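Local coordinates for protein 5-formaminoimidazole-4-carboxamide-1-(beta)-D-ribofuranosyl 5'-monophosphate synthetase (Methanocaldococcus jannaschii, PDB 2R7L) that catalyses the ATP- and formate-dependent formylation of AICAR to FAICAR in purine biosynthesis, without folates, as a hexameric ATP-grasp ligase, at residues A[142-156]-A[193-205]. Sequence-based numbering, arbitrary orientation.
Sequences KYESPEDIDGTVIVK and IANAHIEEYVVGT. With ATP (adenosine-5'-triphosphate), chain E.
K156 and E199 meet in a salt bridge beside the adenine of ATP, with K156 NZ 2.8 Å from E199 OE2. They extend from antiparallel strands 153-156 and 197-200 of the small ATP-grasp sheet. The strands are tied by paired backbone bonds, such as K156 N to H197 O at 2.8 Å, and T152 O takes Y201 N just beyond. The K156 chain runs extended beyond CG, bringing NZ also to adenine N7 and O1A of the alpha-phosphate. NZ meets OE2 from 55° above the carboxylate plane. CG of E199 sits between its backbone N and carbonyl carbon (chi1 59°), alongside I154 CG2. E199 OE2 also accepts a hydrogen bond from adenine N6, 2.8 Å away.

The other face of the sheet is tight and apolar. I198 CG2 packs on Y143 CB, V153 CB and I149 CD1. I198 CD1 reaches P146 CD at 3.8 Å, and V155 CG1 touches A196 CB. The K142 side is looser and faces solvent. There K142 CD lies at the edge of the H197 ring, 3.5 Å from CE1, while its NZ bonds P140 O.

Adenine C2 sits over the centre of one Y201 ring face, the two planes inclined. V202 N donates to N1, and E200 O takes N6. This pattern of donors and acceptors reads the adenine edge. The shared lysine probably keeps E199 ionised and couples base recognition to the alpha-phosphate.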
loop_
_atom_site.group_PDB
_atom_site.type_symbol
_atom_site.label_atom_id
_atom_site.label_comp_id
_atom_site.label_asym_id
_atom_site.label_seq_id
_atom_site.Cartn_x
_atom_site.Cartn_y
_atom_site.Cartn_z
ATOM N N LYS A 142 6.358 -39.582 29.540
ATOM C CA LYS A 142 7.723 -39.596 30.055
ATOM C C LYS A 142 8.090 -41.002 30.523
ATOM O O LYS A 142 7.225 -41.757 30.970
ATOM C CB LYS A 142 7.886 -38.594 31.201
ATOM C CG LYS A 142 7.436 -37.175 30.870
ATOM C CD LYS A 142 8.168 -36.610 29.654
ATOM C CE LYS A 142 7.748 -35.171 29.359
ATOM N NZ LYS A 142 6.285 -35.048 29.091
ATOM N N TYR A 143 9.369 -41.351 30.401
ATOM C CA TYR A 143 9.871 -42.648 30.865
ATOM C C TYR A 143 10.976 -42.475 31.899
ATOM O O TYR A 143 12.019 -41.877 31.614
ATOM C CB TYR A 143 10.364 -43.500 29.693
ATOM C CG TYR A 143 9.247 -43.924 28.771
ATOM C CD1 TYR A 143 8.626 -45.155 28.923
ATOM C CD2 TYR A 143 8.802 -43.082 27.758
ATOM C CE1 TYR A 143 7.595 -45.540 28.085
ATOM C CE2 TYR A 143 7.777 -43.455 26.920
ATOM C CZ TYR A 143 7.174 -44.683 27.084
ATOM O OH TYR A 143 6.148 -45.048 26.240
ATOM N N GLU A 144 10.745 -43.016 33.091
ATOM C CA GLU A 144 11.660 -42.823 34.220
ATOM C C GLU A 144 13.041 -43.436 33.987
ATOM O O GLU A 144 14.055 -42.855 34.380
ATOM C CB GLU A 144 11.047 -43.357 35.520
ATOM C CG GLU A 144 9.623 -42.874 35.791
ATOM C CD GLU A 144 9.497 -41.356 35.794
ATOM O OE1 GLU A 144 8.532 -40.836 35.188
ATOM O OE2 GLU A 144 10.361 -40.683 36.399
ATOM N N SER A 145 13.085 -44.599 33.341
ATOM C CA SER A 145 14.363 -45.253 33.051
ATOM C C SER A 145 14.316 -46.087 31.776
ATOM O O SER A 145 13.240 -46.449 31.307
ATOM C CB SER A 145 14.804 -46.122 34.236
ATOM O OG SER A 145 13.803 -47.064 34.579
ATOM N N PRO A 146 15.493 -46.381 31.202
ATOM C CA PRO A 146 15.616 -47.230 30.022
ATOM C C PRO A 146 14.842 -48.548 30.131
ATOM O O PRO A 146 14.457 -49.121 29.113
ATOM C CB PRO A 146 17.116 -47.502 29.943
ATOM C CG PRO A 146 17.744 -46.323 30.590
ATOM C CD PRO A 146 16.798 -45.869 31.658
ATOM N N GLU A 147 14.599 -49.014 31.352
ATOM C CA GLU A 147 13.877 -50.273 31.561
ATOM C C GLU A 147 12.367 -50.149 31.344
ATOM O O GLU A 147 11.664 -51.155 31.243
ATOM C CB GLU A 147 14.182 -50.857 32.951
ATOM C CG GLU A 147 15.513 -51.608 33.037
ATOM C CD GLU A 147 16.720 -50.705 32.800
ATOM O OE1 GLU A 147 16.703 -49.548 33.273
ATOM O OE2 GLU A 147 17.689 -51.151 32.145
ATOM N N ASP A 148 11.869 -48.919 31.260
ATOM C CA ASP A 148 10.435 -48.693 31.110
ATOM C C ASP A 148 9.992 -48.600 29.645
ATOM O O ASP A 148 8.794 -48.518 29.359
ATOM C CB ASP A 148 10.010 -47.445 31.883
ATOM C CG ASP A 148 10.061 -47.643 33.389
ATOM O OD1 ASP A 148 9.365 -48.554 33.894
ATOM O OD2 ASP A 148 10.789 -46.883 34.068
ATOM N N ILE A 149 10.959 -48.628 28.728
ATOM C CA ILE A 149 10.686 -48.497 27.298
ATOM C C ILE A 149 9.796 -49.635 26.810
ATOM O O ILE A 149 10.157 -50.805 26.927
ATOM C CB ILE A 149 11.984 -48.516 26.457
ATOM C CG1 ILE A 149 12.781 -47.221 26.599
ATOM C CG2 ILE A 149 11.650 -48.696 24.990
ATOM C CD1 ILE A 149 12.731 -46.591 27.950
ATOM N N ASP A 150 8.635 -49.291 26.267
ATOM C CA ASP A 150 7.705 -50.284 25.738
ATOM C C ASP A 150 7.247 -49.880 24.341
ATOM O O ASP A 150 6.318 -50.460 23.781
ATOM C CB ASP A 150 6.499 -50.426 26.665
ATOM C CG ASP A 150 5.712 -49.132 26.805
ATOM O OD1 ASP A 150 6.107 -48.120 26.189
ATOM O OD2 ASP A 150 4.696 -49.124 27.530
ATOM N N GLY A 151 7.898 -48.865 23.789
ATOM C CA GLY A 151 7.575 -48.383 22.454
ATOM C C GLY A 151 8.757 -47.618 21.906
ATOM O O GLY A 151 9.860 -47.707 22.440
ATOM N N THR A 152 8.537 -46.863 20.838
ATOM C CA THR A 152 9.600 -46.047 20.286
ATOM C C THR A 152 9.728 -44.784 21.131
ATOM O O THR A 152 8.730 -44.164 21.508
ATOM C CB THR A 152 9.356 -45.712 18.801
ATOM O OG1 THR A 152 9.130 -46.928 18.081
ATOM C CG2 THR A 152 10.562 -45.006 18.197
ATOM N N VAL A 153 10.960 -44.427 21.465
ATOM C CA VAL A 153 11.193 -43.261 22.291
ATOM C C VAL A 153 12.279 -42.400 21.679
ATOM O O VAL A 153 13.088 -42.882 20.879
ATOM C CB VAL A 153 11.601 -43.641 23.742
ATOM C CG1 VAL A 153 10.455 -44.329 24.465
ATOM C CG2 VAL A 153 12.844 -44.509 23.746
ATOM N N ILE A 154 12.287 -41.122 22.049
ATOM C CA ILE A 154 13.408 -40.256 21.723
ATOM C C ILE A 154 14.122 -39.925 23.026
ATOM O O ILE A 154 13.486 -39.753 24.069
ATOM C CB ILE A 154 12.960 -38.967 20.971
ATOM C CG1 ILE A 154 14.171 -38.121 20.560
ATOM C CG2 ILE A 154 11.991 -38.166 21.812
ATOM C CD1 ILE A 154 13.856 -37.055 19.511
ATOM N N VAL A 155 15.445 -39.865 22.975
ATOM C CA VAL A 155 16.220 -39.620 24.181
ATOM C C VAL A 155 17.032 -38.340 24.051
ATOM O O VAL A 155 17.854 -38.205 23.142
ATOM C CB VAL A 155 17.149 -40.811 24.528
ATOM C CG1 VAL A 155 17.743 -40.619 25.909
ATOM C CG2 VAL A 155 16.375 -42.124 24.467
ATOM N N LYS A 156 16.792 -37.415 24.978
ATOM C CA LYS A 156 17.389 -36.084 24.943
ATOM C C LYS A 156 18.377 -35.865 26.092
ATOM O O LYS A 156 18.260 -36.485 27.150
ATOM C CB LYS A 156 16.286 -35.024 24.998
ATOM C CG LYS A 156 15.244 -35.162 23.903
ATOM C CD LYS A 156 14.079 -34.216 24.127
ATOM C CE LYS A 156 13.143 -34.215 22.928
ATOM N NZ LYS A 156 11.864 -33.483 23.185
ATOM N N ILE A 193 24.327 -39.299 29.802
ATOM C CA ILE A 193 23.479 -40.493 29.750
ATOM C C ILE A 193 22.929 -40.889 31.118
ATOM O O ILE A 193 21.952 -41.637 31.212
ATOM C CB ILE A 193 24.190 -41.699 29.070
ATOM C CG1 ILE A 193 23.857 -43.005 29.800
ATOM C CG2 ILE A 193 25.691 -41.484 29.017
ATOM C CD1 ILE A 193 24.523 -44.239 29.213
ATOM N N ALA A 194 23.548 -40.373 32.176
ATOM C CA ALA A 194 23.058 -40.601 33.530
ATOM C C ALA A 194 21.769 -39.820 33.767
ATOM O O ALA A 194 20.873 -40.282 34.474
ATOM C CB ALA A 194 24.114 -40.212 34.553
ATOM N N ASN A 195 21.683 -38.639 33.163
ATOM C CA ASN A 195 20.521 -37.771 33.323
ATOM C C ASN A 195 19.675 -37.694 32.051
ATOM O O ASN A 195 18.985 -36.700 31.806
ATOM C CB ASN A 195 20.966 -36.368 33.737
ATOM C CG ASN A 195 21.980 -36.385 34.868
ATOM O OD1 ASN A 195 21.954 -37.265 35.732
ATOM N ND2 ASN A 195 22.880 -35.406 34.870
ATOM N N ALA A 196 19.736 -38.752 31.250
ATOM C CA ALA A 196 19.001 -38.817 29.995
ATOM C C ALA A 196 17.508 -38.613 30.212
ATOM O O ALA A 196 16.933 -39.140 31.166
ATOM C CB ALA A 196 19.251 -40.149 29.312
ATOM N N HIS A 197 16.888 -37.840 29.328
ATOM C CA HIS A 197 15.442 -37.680 29.343
ATOM C C HIS A 197 14.821 -38.513 28.224
ATOM O O HIS A 197 15.105 -38.303 27.045
ATOM C CB HIS A 197 15.049 -36.206 29.206
ATOM C CG HIS A 197 13.569 -35.980 29.147
ATOM N ND1 HIS A 197 12.774 -35.951 30.273
ATOM C CD2 HIS A 197 12.739 -35.775 28.097
ATOM C CE1 HIS A 197 11.519 -35.737 29.919
ATOM N NE2 HIS A 197 11.470 -35.626 28.603
ATOM N N ILE A 198 13.972 -39.458 28.610
ATOM C CA ILE A 198 13.379 -40.402 27.674
ATOM C C ILE A 198 11.898 -40.127 27.558
ATOM O O ILE A 198 11.187 -40.134 28.565
ATOM C CB ILE A 198 13.559 -41.861 28.169
ATOM C CG1 ILE A 198 15.023 -42.131 28.535
ATOM C CG2 ILE A 198 13.044 -42.861 27.133
ATOM C CD1 ILE A 198 15.253 -43.463 29.226
ATOM N N GLU A 199 11.422 -39.887 26.337
ATOM C CA GLU A 199 9.989 -39.690 26.136
ATOM C C GLU A 199 9.471 -40.359 24.876
ATOM O O GLU A 199 10.221 -40.656 23.946
ATOM C CB GLU A 199 9.622 -38.193 26.124
ATOM C CG GLU A 199 10.335 -37.376 25.046
ATOM C CD GLU A 199 9.841 -35.934 24.968
ATOM O OE1 GLU A 199 9.411 -35.384 26.006
ATOM O OE2 GLU A 199 9.885 -35.346 23.865
ATOM N N GLU A 200 8.166 -40.579 24.861
ATOM C CA GLU A 200 7.484 -41.133 23.713
ATOM C C GLU A 200 7.872 -40.413 22.422
ATOM O O GLU A 200 7.796 -39.189 22.336
ATOM C CB GLU A 200 5.980 -41.019 23.936
ATOM C CG GLU A 200 5.142 -41.357 22.728
ATOM C CD GLU A 200 3.678 -41.100 22.966
ATOM O OE1 GLU A 200 3.343 -40.442 23.979
ATOM O OE2 GLU A 200 2.859 -41.563 22.147
ATOM N N TYR A 201 8.306 -41.170 21.422
ATOM C CA TYR A 201 8.513 -40.601 20.103
ATOM C C TYR A 201 7.130 -40.402 19.491
ATOM O O TYR A 201 6.413 -41.376 19.245
ATOM C CB TYR A 201 9.365 -41.526 19.226
ATOM C CG TYR A 201 9.838 -40.855 17.958
ATOM C CD1 TYR A 201 11.121 -40.333 17.867
ATOM C CD2 TYR A 201 8.992 -40.718 16.859
ATOM C CE1 TYR A 201 11.563 -39.706 16.712
ATOM C CE2 TYR A 201 9.422 -40.092 15.693
ATOM C CZ TYR A 201 10.707 -39.584 15.632
ATOM O OH TYR A 201 11.150 -38.960 14.489
ATOM N N VAL A 202 6.733 -39.144 19.286
ATOM C CA VAL A 202 5.436 -38.868 18.673
ATOM C C VAL A 202 5.598 -38.828 17.163
ATOM O O VAL A 202 6.468 -38.134 16.644
ATOM C CB VAL A 202 4.817 -37.545 19.176
ATOM C CG1 VAL A 202 3.538 -37.227 18.402
ATOM C CG2 VAL A 202 4.531 -37.625 20.688
ATOM N N VAL A 203 4.772 -39.588 16.456
ATOM C CA VAL A 203 4.904 -39.668 15.009
ATOM C C VAL A 203 3.844 -38.810 14.327
ATOM O O VAL A 203 2.683 -39.194 14.218
ATOM C CB VAL A 203 4.845 -41.126 14.506
ATOM C CG1 VAL A 203 5.179 -41.188 13.023
ATOM C CG2 VAL A 203 5.806 -42.002 15.309
ATOM N N GLY A 204 4.250 -37.634 13.874
ATOM C CA GLY A 204 3.308 -36.738 13.230
ATOM C C GLY A 204 3.936 -35.566 12.510
ATOM O O GLY A 204 5.133 -35.562 12.203
ATOM N N THR A 205 3.106 -34.572 12.235
ATOM C CA THR A 205 3.525 -33.390 11.506
ATOM C C THR A 205 3.854 -32.254 12.477
ATOM O O THR A 205 3.093 -31.982 13.401
ATOM C CB THR A 205 2.433 -32.967 10.515
ATOM O OG1 THR A 205 1.143 -33.167 11.106
ATOM C CG2 THR A 205 2.509 -33.803 9.262
HETATM P PG ATP E . 15.110 -26.071 19.280
HETATM O O1G ATP E . 15.263 -24.770 20.034
HETATM O O2G ATP E . 13.734 -26.290 18.683
HETATM O O3G ATP E . 16.247 -26.352 18.325
HETATM P PB ATP E . 14.130 -27.521 21.531
HETATM O O1B ATP E . 13.070 -26.449 21.473
HETATM O O2B ATP E . 14.815 -27.787 22.852
HETATM O O3B ATP E . 15.272 -27.210 20.427
HETATM P PA ATP E . 13.915 -30.385 21.337
HETATM O O1A ATP E . 13.034 -30.946 22.422
HETATM O O2A ATP E . 15.417 -30.409 21.436
HETATM O O3A ATP E . 13.416 -28.876 21.012
HETATM O "O5'" ATP E . 13.510 -31.136 19.982
HETATM C "C5'" ATP E . 14.396 -31.108 18.875
HETATM C "C4'" ATP E . 13.745 -31.882 17.741
HETATM O "O4'" ATP E . 13.641 -33.270 18.080
HETATM C "C3'" ATP E . 12.324 -31.428 17.460
HETATM O "O3'" ATP E . 12.282 -30.322 16.553
HETATM C "C2'" ATP E . 11.685 -32.675 16.879
HETATM O "O2'" ATP E . 11.941 -32.758 15.478
HETATM C "C1'" ATP E . 12.417 -33.815 17.576
HETATM N N9 ATP E . 11.597 -34.240 18.726
HETATM C C8 ATP E . 11.646 -33.687 19.953
HETATM N N7 ATP E . 10.762 -34.285 20.788
HETATM C C5 ATP E . 10.141 -35.257 20.093
HETATM C C6 ATP E . 9.106 -36.274 20.383
HETATM N N6 ATP E . 8.540 -36.373 21.611
HETATM N N1 ATP E . 8.735 -37.084 19.372
HETATM C C2 ATP E . 9.286 -36.990 18.141
HETATM N N3 ATP E . 10.235 -36.099 17.814
HETATM C C4 ATP E . 10.686 -35.213 18.728
#